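Local coordinates for protein flavodoxin (Bacillus cereus, PDB 6GAQ) that binds flavin mononucleotide and probably serves as a low-potential electron donor to a number of redox enzymes, at residues A9-Y15 with H38-E44. Numbering follows the deposited sequence.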
loop_
_atom_site.group_PDB
_atom_site.type_symbol
_atom_site.label_atom_id
_atom_site.label_comp_id
_atom_site.label_asym_id
_atom_site.label_seq_id
_atom_site.Cartn_x
_atom_site.Cartn_y
_atom_site.Cartn_z
ATOM N N ALA A 9 8.358 -12.932 -10.896
ATOM C CA ALA A 9 7.879 -11.933 -9.947
ATOM C C ALA A 9 6.899 -10.979 -10.621
ATOM O O ALA A 9 7.078 -10.613 -11.783
ATOM C CB ALA A 9 9.048 -11.165 -9.350
ATOM N N LYS A 10 5.861 -10.574 -9.889
ATOM C CA LYS A 10 4.829 -9.728 -10.476
ATOM C C LYS A 10 4.430 -8.572 -9.566
ATOM O O LYS A 10 4.885 -7.441 -9.763
ATOM C CB LYS A 10 3.598 -10.560 -10.829
ATOM C CG LYS A 10 2.977 -10.156 -12.146
ATOM C CD LYS A 10 1.979 -11.177 -12.632
ATOM C CE LYS A 10 1.491 -10.803 -14.012
ATOM N NZ LYS A 10 1.305 -9.330 -14.148
ATOM N N ILE A 11 3.572 -8.834 -8.584
ATOM C CA ILE A 11 3.013 -7.794 -7.727
ATOM C C ILE A 11 3.534 -7.980 -6.309
ATOM O O ILE A 11 3.562 -9.101 -5.787
ATOM C CB ILE A 11 1.472 -7.806 -7.755
ATOM C CG1 ILE A 11 0.967 -7.549 -9.177
ATOM C CG2 ILE A 11 0.911 -6.761 -6.803
ATOM C CD1 ILE A 11 -0.537 -7.415 -9.279
ATOM N N LEU A 12 3.948 -6.876 -5.691
ATOM C CA LEU A 12 4.459 -6.874 -4.328
ATOM C C LEU A 12 3.558 -6.026 -3.442
ATOM O O LEU A 12 3.155 -4.921 -3.825
ATOM C CB LEU A 12 5.894 -6.338 -4.279
ATOM C CG LEU A 12 6.345 -5.662 -2.981
ATOM C CD1 LEU A 12 6.595 -6.691 -1.888
ATOM C CD2 LEU A 12 7.585 -4.815 -3.219
ATOM N N ILE A 13 3.247 -6.546 -2.259
ATOM C CA ILE A 13 2.460 -5.834 -1.259
ATOM C C ILE A 13 3.366 -5.620 -0.053
ATOM O O ILE A 13 3.598 -6.545 0.734
ATOM C CB ILE A 13 1.184 -6.589 -0.872
ATOM C CG1 ILE A 13 0.307 -6.822 -2.102
ATOM C CG2 ILE A 13 0.413 -5.821 0.191
ATOM C CD1 ILE A 13 -0.892 -7.701 -1.834
ATOM N N ALA A 14 3.884 -4.404 0.095
ATOM C CA ALA A 14 4.700 -4.026 1.241
ATOM C C ALA A 14 3.854 -3.173 2.177
ATOM O O ALA A 14 3.340 -2.126 1.771
ATOM C CB ALA A 14 5.953 -3.269 0.800
ATOM N N TYR A 15 3.706 -3.620 3.422
ATOM C CA TYR A 15 2.807 -2.974 4.364
ATOM C C TYR A 15 3.512 -2.695 5.683
ATOM O O TYR A 15 4.416 -3.427 6.096
ATOM C CB TYR A 15 1.548 -3.825 4.616
ATOM C CG TYR A 15 1.792 -5.085 5.419
ATOM C CD1 TYR A 15 1.647 -5.092 6.802
ATOM C CD2 TYR A 15 2.155 -6.270 4.794
ATOM C CE1 TYR A 15 1.867 -6.240 7.539
ATOM C CE2 TYR A 15 2.375 -7.425 5.522
ATOM C CZ TYR A 15 2.229 -7.405 6.894
ATOM O OH TYR A 15 2.447 -8.550 7.624
ATOM N N HIS A 38 -1.782 -14.033 -10.760
ATOM C CA HIS A 38 -0.627 -13.185 -10.523
ATOM C C HIS A 38 0.258 -13.790 -9.436
ATOM O O HIS A 38 -0.175 -14.625 -8.636
ATOM C CB HIS A 38 -1.063 -11.779 -10.100
ATOM C CG HIS A 38 -1.731 -10.990 -11.185
ATOM N ND1 HIS A 38 -1.318 -11.027 -12.499
ATOM C CD2 HIS A 38 -2.779 -10.133 -11.144
ATOM C CE1 HIS A 38 -2.084 -10.230 -13.222
ATOM N NE2 HIS A 38 -2.979 -9.677 -12.425
ATOM N N GLU A 39 1.513 -13.347 -9.408
ATOM C CA GLU A 39 2.480 -13.769 -8.400
ATOM C C GLU A 39 2.564 -12.672 -7.344
ATOM O O GLU A 39 3.138 -11.606 -7.593
ATOM C CB GLU A 39 3.841 -14.037 -9.036
ATOM C CG GLU A 39 4.430 -15.397 -8.705
ATOM C CD GLU A 39 5.695 -15.685 -9.488
ATOM O OE1 GLU A 39 6.013 -14.909 -10.413
ATOM O OE2 GLU A 39 6.372 -16.689 -9.178
ATOM N N VAL A 40 1.999 -12.932 -6.170
ATOM C CA VAL A 40 1.770 -11.908 -5.156
ATOM C C VAL A 40 2.642 -12.216 -3.946
ATOM O O VAL A 40 2.423 -13.214 -3.247
ATOM C CB VAL A 40 0.289 -11.825 -4.764
ATOM C CG1 VAL A 40 0.039 -10.618 -3.876
ATOM C CG2 VAL A 40 -0.579 -11.774 -6.011
ATOM N N VAL A 41 3.620 -11.350 -3.687
ATOM C CA VAL A 41 4.493 -11.449 -2.522
ATOM C C VAL A 41 4.013 -10.460 -1.469
ATOM O O VAL A 41 3.658 -9.317 -1.788
ATOM C CB VAL A 41 5.964 -11.190 -2.904
ATOM C CG1 VAL A 41 6.850 -11.154 -1.664
ATOM C CG2 VAL A 41 6.453 -12.249 -3.880
ATOM N N LEU A 42 3.998 -10.898 -0.211
ATOM C CA LEU A 42 3.497 -10.108 0.908
ATOM C C LEU A 42 4.630 -9.899 1.902
ATOM O O LEU A 42 5.136 -10.866 2.481
ATOM C CB LEU A 42 2.311 -10.814 1.572
ATOM C CG LEU A 42 1.487 -10.079 2.629
ATOM C CD1 LEU A 42 0.499 -9.127 1.974
ATOM C CD2 LEU A 42 0.763 -11.084 3.511
ATOM N N GLN A 43 5.025 -8.641 2.104
ATOM C CA GLN A 43 6.177 -8.322 2.935
ATOM C C GLN A 43 5.881 -7.119 3.817
ATOM O O GLN A 43 5.057 -6.266 3.478
ATOM C CB GLN A 43 7.422 -8.026 2.086
ATOM C CG GLN A 43 8.075 -9.247 1.468
ATOM C CD GLN A 43 9.439 -8.938 0.881
ATOM O OE1 GLN A 43 9.901 -7.797 0.919
ATOM N NE2 GLN A 43 10.091 -9.955 0.331
ATOM N N GLU A 44 6.566 -7.061 4.957
ATOM C CA GLU A 44 6.595 -5.853 5.765
ATOM C C GLU A 44 7.653 -4.900 5.222
ATOM O O GLU A 44 8.705 -5.322 4.733
ATOM C CB GLU A 44 6.884 -6.184 7.231
ATOM C CG GLU A 44 6.158 -7.417 7.755
ATOM C CD GLU A 44 6.305 -7.589 9.257
ATOM O OE1 GLU A 44 6.685 -6.611 9.935
ATOM O OE2 GLU A 44 6.041 -8.702 9.760
#
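Strands 11-15 and 40-44 run side by side in the same direction, their axes 4.7 Å apart at closest approach and inclined by 19°. They are the two strands of the first beta-alpha-beta unit of the flavodoxin fold, connected through helix 21-35, and stand in the five-stranded parallel sheet with order 2-1-3-4-5. The pairing follows the parallel pattern, in which alternate residues of each strand use both their NH and CO groups: I11 N donates to E39 O (3.0 Å), V41 N to I11 O (3.1 Å), I13 N to V41 O (2.8 Å), Q43 N to I13 O (2.9 Å) and Y15 N to Q43 O (3.0 Å). CA-H...O contacts supplement this ladder, the shortest from A14 CA to Q43 O at 3.2 Å. K10, L12 and A14 turn their backbone hydrogen bonds to strand 58-63, so strand 11-15 lies inside the sheet, whereas 40-44 is one of its two edge strands within the chain.

I11, I13, V40 and L42 project from the face packed by helix 21-35. I13 bridges both neighbours there, with CD1 3.7 Å from V40 CG1 and CG2 3.8 Å from L42 CD1. L12, A14, V41 and Q43 occupy the other face, where contact is looser. At the C-terminal end, close to the FMN-binding residues S17 and T22, the Y15 ring reaches across to the neighbouring strand, bringing CE2 within 4.0 Å of L42 CG and OH within 3.9 Å of E44 CG. At the other end the backbone A9 N, in a poorly ordered residue, donates to the carboxylate oxygen E39 OE1 at 3.1 Å.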